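Local coordinates for putative lipoprotein (PDB 4Q1Z) that is of unknown function but, as a putative lipoprotein of the DUF4876 family, probably resides lipid-tethered at the cell envelope of Bacteroides thetaiotaomicron, at residues G247-G252 / D278-E283; Y257-S260 / A265-I268; K286-S291 / N296-K301. One frame throughout, in Å; residues are numbered along the deposited sequence.

Contact 1: residues G247-G252 / D278-E283; sequences GKAEMG and DPVNDE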
loop_
_atom_site.group_PDB
_atom_site.type_symbol
_atom_site.label_atom_id
_atom_site.label_comp_id
_atom_site.label_asym_id
_atom_site.label_seq_id
_atom_site.Cartn_x
_atom_site.Cartn_y
_atom_site.Cartn_z
ATOM N N GLY A 247 10.131 -24.370 -0.110
ATOM C CA GLY A 247 11.552 -24.446 -0.443
ATOM C C GLY A 247 11.897 -24.461 -1.922
ATOM O O GLY A 247 13.075 -24.499 -2.268
ATOM N N LYS A 248 10.889 -24.444 -2.806
ATOM C CA LYS A 248 11.083 -24.557 -4.252
ATOM C C LYS A 248 10.573 -23.335 -5.032
ATOM O O LYS A 248 9.736 -22.581 -4.538
ATOM C CB LYS A 248 10.374 -25.832 -4.759
ATOM C CG LYS A 248 11.113 -27.129 -4.444
ATOM C CD LYS A 248 10.276 -28.319 -4.880
ATOM C CE LYS A 248 11.093 -29.523 -5.299
ATOM N NZ LYS A 248 10.252 -30.565 -5.954
ATOM N N ALA A 249 11.092 -23.165 -6.263
ATOM C CA ALA A 249 10.731 -22.111 -7.219
ATOM C C ALA A 249 9.435 -22.451 -7.980
ATOM O O ALA A 249 8.718 -21.552 -8.410
ATOM C CB ALA A 249 11.865 -21.910 -8.205
ATOM N N GLU A 250 9.156 -23.753 -8.147
ATOM C CA GLU A 250 7.976 -24.295 -8.835
ATOM C C GLU A 250 6.712 -24.024 -8.050
ATOM O O GLU A 250 6.742 -23.995 -6.808
ATOM C CB GLU A 250 8.098 -25.821 -9.066
ATOM C CG GLU A 250 9.270 -26.243 -9.934
ATOM C CD GLU A 250 10.616 -26.225 -9.238
ATOM O OE1 GLU A 250 10.681 -26.638 -8.056
ATOM O OE2 GLU A 250 11.597 -25.750 -9.859
HETATM N N MSE A 251 5.593 -23.885 -8.784
HETATM C CA MSE A 251 4.255 -23.635 -8.251
HETATM C C MSE A 251 3.726 -24.825 -7.459
HETATM O O MSE A 251 3.044 -24.636 -6.444
HETATM C CB MSE A 251 3.287 -23.304 -9.375
HETATM C CG MSE A 251 3.599 -22.000 -10.053
HETATM SE SE MSE A 251 2.217 -21.563 -11.329
HETATM C CE MSE A 251 2.729 -19.786 -11.634
ATOM N N GLY A 252 4.024 -26.032 -7.932
ATOM C CA GLY A 252 3.579 -27.249 -7.265
ATOM C C GLY A 252 2.175 -27.682 -7.618
ATOM O O GLY A 252 1.594 -27.242 -8.616
ATOM N N ASP A 278 17.528 -14.846 -2.113
ATOM C CA ASP A 278 17.045 -16.052 -2.788
ATOM C C ASP A 278 16.562 -17.102 -1.751
ATOM O O ASP A 278 17.356 -17.933 -1.298
ATOM C CB ASP A 278 18.138 -16.610 -3.717
ATOM C CG ASP A 278 17.721 -17.701 -4.673
ATOM O OD1 ASP A 278 16.659 -18.328 -4.449
ATOM O OD2 ASP A 278 18.475 -17.970 -5.609
ATOM N N PRO A 279 15.255 -17.104 -1.393
ATOM C CA PRO A 279 14.759 -18.094 -0.405
ATOM C C PRO A 279 14.779 -19.554 -0.901
ATOM O O PRO A 279 14.666 -20.487 -0.097
ATOM C CB PRO A 279 13.325 -17.623 -0.131
ATOM C CG PRO A 279 12.913 -16.932 -1.404
ATOM C CD PRO A 279 14.170 -16.198 -1.830
ATOM N N VAL A 280 14.946 -19.752 -2.215
ATOM C CA VAL A 280 14.962 -21.072 -2.842
ATOM C C VAL A 280 16.366 -21.689 -2.764
ATOM O O VAL A 280 16.500 -22.824 -2.319
ATOM C CB VAL A 280 14.442 -20.967 -4.295
ATOM C CG1 VAL A 280 14.588 -22.287 -5.053
ATOM C CG2 VAL A 280 12.989 -20.477 -4.308
ATOM N N ASN A 281 17.401 -20.955 -3.174
ATOM C CA ASN A 281 18.761 -21.485 -3.225
ATOM C C ASN A 281 19.618 -21.102 -2.030
ATOM O O ASN A 281 20.567 -21.831 -1.733
ATOM C CB ASN A 281 19.454 -21.048 -4.512
ATOM C CG ASN A 281 18.676 -21.432 -5.727
ATOM O OD1 ASN A 281 18.454 -22.616 -5.992
ATOM N ND2 ASN A 281 18.101 -20.435 -6.391
ATOM N N ASP A 282 19.334 -19.962 -1.369
ATOM C CA ASP A 282 20.100 -19.596 -0.178
ATOM C C ASP A 282 19.409 -20.246 1.038
ATOM O O ASP A 282 18.272 -19.878 1.373
ATOM C CB ASP A 282 20.249 -18.062 -0.028
ATOM C CG ASP A 282 21.062 -17.615 1.176
ATOM O OD1 ASP A 282 21.751 -18.470 1.783
ATOM O OD2 ASP A 282 21.006 -16.419 1.516
ATOM N N GLU A 283 20.095 -21.247 1.652
ATOM C CA GLU A 283 19.597 -22.035 2.792
ATOM C C GLU A 283 19.441 -21.144 4.024
ATOM O O GLU A 283 18.616 -21.429 4.888
ATOM C CB GLU A 283 20.513 -23.250 3.078
ATOM C CG GLU A 283 20.203 -24.497 2.249
ATOM C CD GLU A 283 21.116 -25.705 2.427
ATOM O OE1 GLU A 283 21.408 -26.081 3.587
ATOM O OE2 GLU A 283 21.530 -26.291 1.400
#

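Contact 2: residues Y257-S260 / A265-I268; sequences YLTS and AYVI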
loop_
_atom_site.group_PDB
_atom_site.type_symbol
_atom_site.label_atom_id
_atom_site.label_comp_id
_atom_site.label_asym_id
_atom_site.label_seq_id
_atom_site.Cartn_x
_atom_site.Cartn_y
_atom_site.Cartn_z
ATOM N N TYR A 257 -4.295 -19.952 -5.812
ATOM C CA TYR A 257 -3.612 -19.263 -4.754
ATOM C C TYR A 257 -4.713 -18.778 -3.855
ATOM O O TYR A 257 -5.230 -17.659 -3.988
ATOM C CB TYR A 257 -2.688 -18.151 -5.299
ATOM C CG TYR A 257 -1.944 -17.411 -4.202
ATOM C CD1 TYR A 257 -1.292 -18.106 -3.180
ATOM C CD2 TYR A 257 -1.901 -16.020 -4.177
ATOM C CE1 TYR A 257 -0.646 -17.433 -2.147
ATOM C CE2 TYR A 257 -1.225 -15.337 -3.170
ATOM C CZ TYR A 257 -0.602 -16.050 -2.154
ATOM O OH TYR A 257 0.058 -15.396 -1.153
ATOM N N LEU A 258 -5.147 -19.681 -2.973
ATOM C CA LEU A 258 -6.205 -19.367 -2.032
ATOM C C LEU A 258 -5.582 -19.062 -0.694
ATOM O O LEU A 258 -5.099 -19.970 -0.021
ATOM C CB LEU A 258 -7.254 -20.510 -1.943
ATOM C CG LEU A 258 -8.347 -20.378 -0.872
ATOM C CD1 LEU A 258 -9.317 -19.244 -1.175
ATOM C CD2 LEU A 258 -9.068 -21.659 -0.687
ATOM N N THR A 259 -5.578 -17.781 -0.308
ATOM C CA THR A 259 -5.137 -17.358 1.020
ATOM C C THR A 259 -6.330 -17.672 2.000
ATOM O O THR A 259 -7.450 -17.892 1.554
ATOM C CB THR A 259 -4.617 -15.902 1.005
ATOM O OG1 THR A 259 -5.649 -14.965 0.694
ATOM C CG2 THR A 259 -3.448 -15.714 0.054
ATOM N N SER A 260 -6.069 -17.782 3.307
ATOM C CA SER A 260 -7.081 -18.109 4.328
ATOM C C SER A 260 -8.362 -17.256 4.206
ATOM O O SER A 260 -8.294 -16.018 4.244
ATOM C CB SER A 260 -6.489 -17.945 5.725
ATOM O OG SER A 260 -7.210 -18.695 6.684
ATOM N N ALA A 265 -2.200 -13.149 6.436
ATOM C CA ALA A 265 -1.196 -12.135 6.758
ATOM C C ALA A 265 -0.472 -11.818 5.435
ATOM O O ALA A 265 0.140 -12.707 4.838
ATOM C CB ALA A 265 -0.248 -12.638 7.839
ATOM N N TYR A 266 -0.665 -10.587 4.921
ATOM C CA TYR A 266 -0.176 -10.142 3.597
ATOM C C TYR A 266 0.960 -9.164 3.706
ATOM O O TYR A 266 0.895 -8.250 4.517
ATOM C CB TYR A 266 -1.344 -9.469 2.811
ATOM C CG TYR A 266 -2.667 -10.201 2.962
ATOM C CD1 TYR A 266 -2.863 -11.458 2.381
ATOM C CD2 TYR A 266 -3.700 -9.667 3.730
ATOM C CE1 TYR A 266 -4.054 -12.163 2.562
ATOM C CE2 TYR A 266 -4.920 -10.348 3.877
ATOM C CZ TYR A 266 -5.078 -11.611 3.315
ATOM O OH TYR A 266 -6.244 -12.324 3.473
ATOM N N VAL A 267 1.979 -9.314 2.855
ATOM C CA VAL A 267 3.107 -8.375 2.779
ATOM C C VAL A 267 3.477 -8.095 1.326
ATOM O O VAL A 267 3.429 -8.987 0.478
ATOM C CB VAL A 267 4.400 -8.789 3.576
ATOM C CG1 VAL A 267 4.185 -8.766 5.088
ATOM C CG2 VAL A 267 4.969 -10.127 3.115
ATOM N N ILE A 268 3.921 -6.856 1.071
ATOM C CA ILE A 268 4.547 -6.445 -0.181
ATOM C C ILE A 268 5.913 -5.923 0.217
ATOM O O ILE A 268 6.028 -5.200 1.221
ATOM C CB ILE A 268 3.757 -5.502 -1.112
ATOM C CG1 ILE A 268 3.197 -4.244 -0.369
ATOM C CG2 ILE A 268 2.685 -6.316 -1.907
ATOM C CD1 ILE A 268 2.843 -3.087 -1.249
#

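Contact 3: residues K286-S291 / N296-K301; sequences KTTDLS and NVYYAK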
loop_
_atom_site.group_PDB
_atom_site.type_symbol
_atom_site.label_atom_id
_atom_site.label_comp_id
_atom_site.label_asym_id
_atom_site.label_seq_id
_atom_site.Cartn_x
_atom_site.Cartn_y
_atom_site.Cartn_z
ATOM N N LYS A 286 15.788 -19.678 4.133
ATOM C CA LYS A 286 14.638 -20.562 4.264
ATOM C C LYS A 286 14.760 -21.436 5.509
ATOM O O LYS A 286 15.875 -21.767 5.913
ATOM C CB LYS A 286 14.403 -21.404 3.011
ATOM C CG LYS A 286 15.563 -22.311 2.609
ATOM C CD LYS A 286 15.016 -23.420 1.798
ATOM C CE LYS A 286 15.871 -23.736 0.640
ATOM N NZ LYS A 286 15.244 -24.820 -0.166
ATOM N N THR A 287 13.613 -21.781 6.130
ATOM C CA THR A 287 13.595 -22.606 7.343
ATOM C C THR A 287 12.277 -23.388 7.530
ATOM O O THR A 287 11.202 -23.002 7.036
ATOM C CB THR A 287 13.847 -21.712 8.598
ATOM O OG1 THR A 287 13.860 -22.527 9.773
ATOM C CG2 THR A 287 12.803 -20.584 8.765
ATOM N N THR A 288 12.366 -24.459 8.310
ATOM C CA THR A 288 11.189 -25.201 8.738
ATOM C C THR A 288 10.752 -24.573 10.096
ATOM O O THR A 288 11.459 -23.724 10.668
ATOM C CB THR A 288 11.473 -26.733 8.824
ATOM O OG1 THR A 288 12.453 -26.999 9.817
ATOM C CG2 THR A 288 11.949 -27.331 7.522
ATOM N N ASP A 289 9.579 -24.979 10.596
ATOM C CA ASP A 289 9.107 -24.616 11.924
ATOM C C ASP A 289 9.854 -25.567 12.834
ATOM O O ASP A 289 9.709 -26.789 12.685
ATOM C CB ASP A 289 7.580 -24.769 12.008
ATOM C CG ASP A 289 6.967 -24.458 13.357
ATOM O OD1 ASP A 289 7.723 -24.379 14.356
ATOM O OD2 ASP A 289 5.738 -24.288 13.416
ATOM N N LEU A 290 10.731 -25.037 13.698
ATOM C CA LEU A 290 11.580 -25.891 14.526
ATOM C C LEU A 290 10.808 -26.593 15.622
ATOM O O LEU A 290 11.341 -27.542 16.195
ATOM C CB LEU A 290 12.767 -25.119 15.098
ATOM C CG LEU A 290 13.726 -24.510 14.049
ATOM C CD1 LEU A 290 14.813 -23.726 14.701
ATOM C CD2 LEU A 290 14.327 -25.564 13.140
ATOM N N SER A 291 9.536 -26.195 15.862
ATOM C CA SER A 291 8.647 -26.825 16.842
ATOM C C SER A 291 8.101 -28.163 16.306
ATOM O O SER A 291 7.537 -28.950 17.067
ATOM C CB SER A 291 7.484 -25.900 17.182
ATOM O OG SER A 291 6.541 -25.968 16.129
ATOM N N ASN A 296 9.055 -30.974 6.907
ATOM C CA ASN A 296 9.752 -30.788 5.633
ATOM C C ASN A 296 9.147 -29.567 4.885
ATOM O O ASN A 296 9.439 -29.327 3.704
ATOM C CB ASN A 296 9.693 -32.074 4.798
ATOM C CG ASN A 296 10.591 -33.174 5.328
ATOM O OD1 ASN A 296 11.830 -33.074 5.297
ATOM N ND2 ASN A 296 9.990 -34.246 5.845
ATOM N N VAL A 297 8.333 -28.778 5.607
ATOM C CA VAL A 297 7.688 -27.587 5.077
ATOM C C VAL A 297 8.594 -26.396 5.434
ATOM O O VAL A 297 8.884 -26.132 6.601
ATOM C CB VAL A 297 6.211 -27.445 5.546
ATOM C CG1 VAL A 297 5.558 -26.225 4.927
ATOM C CG2 VAL A 297 5.408 -28.703 5.187
ATOM N N TYR A 298 9.102 -25.757 4.376
ATOM C CA TYR A 298 10.042 -24.659 4.345
ATOM C C TYR A 298 9.326 -23.368 4.077
ATOM O O TYR A 298 8.385 -23.316 3.264
ATOM C CB TYR A 298 11.138 -24.905 3.288
ATOM C CG TYR A 298 12.212 -25.853 3.775
ATOM C CD1 TYR A 298 13.300 -25.389 4.509
ATOM C CD2 TYR A 298 12.116 -27.224 3.546
ATOM C CE1 TYR A 298 14.267 -26.261 5.002
ATOM C CE2 TYR A 298 13.076 -28.109 4.035
ATOM C CZ TYR A 298 14.155 -27.624 4.762
ATOM O OH TYR A 298 15.116 -28.493 5.253
ATOM N N TYR A 299 9.764 -22.321 4.806
ATOM C CA TYR A 299 9.217 -20.972 4.734
ATOM C C TYR A 299 10.292 -20.017 4.322
ATOM O O TYR A 299 11.477 -20.290 4.547
ATOM C CB TYR A 299 8.588 -20.598 6.078
ATOM C CG TYR A 299 7.449 -21.539 6.430
ATOM C CD1 TYR A 299 6.302 -21.606 5.634
ATOM C CD2 TYR A 299 7.561 -22.436 7.488
ATOM C CE1 TYR A 299 5.284 -22.506 5.913
ATOM C CE2 TYR A 299 6.530 -23.319 7.794
ATOM C CZ TYR A 299 5.388 -23.335 7.012
ATOM O OH TYR A 299 4.356 -24.179 7.307
ATOM N N ALA A 300 9.913 -18.956 3.617
ATOM C CA ALA A 300 10.917 -17.992 3.127
ATOM C C ALA A 300 11.138 -16.932 4.151
ATOM O O ALA A 300 10.177 -16.411 4.713
ATOM C CB ALA A 300 10.469 -17.369 1.812
ATOM N N LYS A 301 12.408 -16.631 4.425
ATOM C CA LYS A 301 12.796 -15.603 5.392
ATOM C C LYS A 301 12.720 -14.262 4.710
ATOM O O LYS A 301 13.545 -13.949 3.858
ATOM C CB LYS A 301 14.188 -15.872 5.993
ATOM C CG LYS A 301 14.192 -17.017 6.991
ATOM C CD LYS A 301 15.582 -17.159 7.570
ATOM C CE LYS A 301 15.868 -18.586 7.991
ATOM N NZ LYS A 301 17.241 -18.752 8.532
#

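Contact 1: residues G247-G252 / D278-E283
Val280, the residue that bears on Gly247, Lys248 and Ala249, sits in a turn organised round one doubly gripped oxygen, Asp278 OD1. Asn281 N donates to Asp278 OD1 over 3.0 Å in a nearly straight bond that arrives from well above the carboxylate plane, 68° out of it, and Val280 N adds a second, weak bond to the same atom. The other carboxylate oxygen is approached quite differently: Asn281 ND2 meets Asp278 OD2 at 2.6 Å on its syn side, with the oxygen almost in the plane of the amide. Each oxygen is thus tied to its own donors, which should hold the carboxylate against rotation. A backbone bond from Asp282 N to Asp278 O, 2.8 Å long, closes the turn. Acceptance by Asp278 OD1 from the backbone three residues on makes this an Asx motif, and it illustrates how a loop lacking regular structure can still present a side chain in a defined way. Both loops belong to a beta-rich domain: segment 247-252 comes after strand 238-245, whereas the loop holding segment 278-283 runs from strand 265-269 to strand 286-287. With CG1 anti to the backbone N (chi1 173°), the two methyls of Val280 face the opposing backbone. Val280 CG2 lies 3.8 Å from Lys248 C, while Val280 CG1 comes to 3.8 Å from Ala249 N and, more loosely, faces Ala249 CB at 4.2 Å. Phe244 of strand 238-245 packs against both Pro279 and Val280. Two carbonyl oxygens also approach, Gly247 O and Val280 O being 3.8 Å apart; Lys286 NZ is hydrogen-bonded to the first and weakly to the second, and its charge probably offsets their mutual repulsion.

Contact 2: residues Y257-S260 / A265-I268
Strand 265-269, next to the outermost strand of the large mixed sheet, carries Tyr266, and the loop that leads into this strand lays Thr259 against the tyrosine ring. The touch is made at the ring edge: Thr259 OG1 lies near the ring plane, 3.7 Å from Tyr266 CE1, and Thr259 CB follows at 4.1 Å from the same carbon. A chi1 of 65° sets Thr259 OG1 between its backbone N and carbonyl carbon, on the side that meets the ring. The two hydroxyls do not pair, since Thr259 OG1 and Tyr266 OH are 3.9 Å apart. Each is satisfied separately, Thr259 OG1 by the hydroxyl of Tyr132 and Tyr266 OH by the backbone N of Gly264. Tyr132 thus plays two parts, for its ring also meets that of Tyr266 edge-to-face. Phe110 and Ile113 of strand 108-114 touch the tyrosine as well, although strands 108-114 and 131-136 lie far from 265-269 in the order of the sheet. Such packing of distant strands through buried aromatic side chains is consistent with a strongly curled sheet closing on itself in the manner of a beta sandwich.

Contact 3: residues K286-S291 / N296-K301
Thr287 and Tyr299 exchange two backbone hydrogen bonds, Tyr299 N to Thr287 O at 2.7 Å and Thr287 N to Tyr299 O at 3.0 Å, forming an antiparallel hydrogen-bonded pair. Lys286 and Ala300 make the adjoining non-hydrogen-bonded pair of this beta hairpin. Beyond the bridges, Thr288 CA keeps a CA-H...O contact with Val297 O at 3.3 Å. On the loop side, Asp289 OD1 accepts Ser291 N, an Asx turn, and Ser291 OG at 2.7 Å, both from the same face of the carboxylate; Ile163 N is a further partner of this oxygen. Among the side chains, Thr288 CG2 sits over the centre of the Tyr298 ring, 3.5 Å from the centroid, in a CH-pi contact. That methyl is put there by a chi1 of 64°, which turns CG2 anti to the carbonyl carbon. The Lys286 side chain crosses Tyr298 obliquely, Lys286 CD 3.8 Å from Tyr298 CD1, and its NZ goes on to the Gly247 carbonyl. The side chain of Lys301 crosses that of Thr287 at about a right angle, Lys301 CE 3.7 Å from Thr287 CG2, before reaching Asp168 in a salt bridge. Strand 299-303 is the middle of a three-stranded antiparallel sheet, with 286-287 along one edge and 172-175 along the other.

In the fold
Along the chain, contact 2 is nested within the loop closed by contact 1, and contact 3 follows both. Contacts 1 and 3 are neighbours, their centres about 12 Å apart, and they touch through Lys286 and through Pro279 against Ala300, so the hairpin of 286-303 is packed directly on the turn at 278-283. Contact 2 stands apart, its centre about 18 Å from that of contact 1 and about 17 Å from that of contact 3, and lies against the large mixed sheet through strand 265-269, whereas contact 3 builds the small antiparallel one. All lie in the DUF4876 range and on the same side of the chain's centre; the loop after strand 265-269 leads from the large sheet to strand 286-287 of the small one.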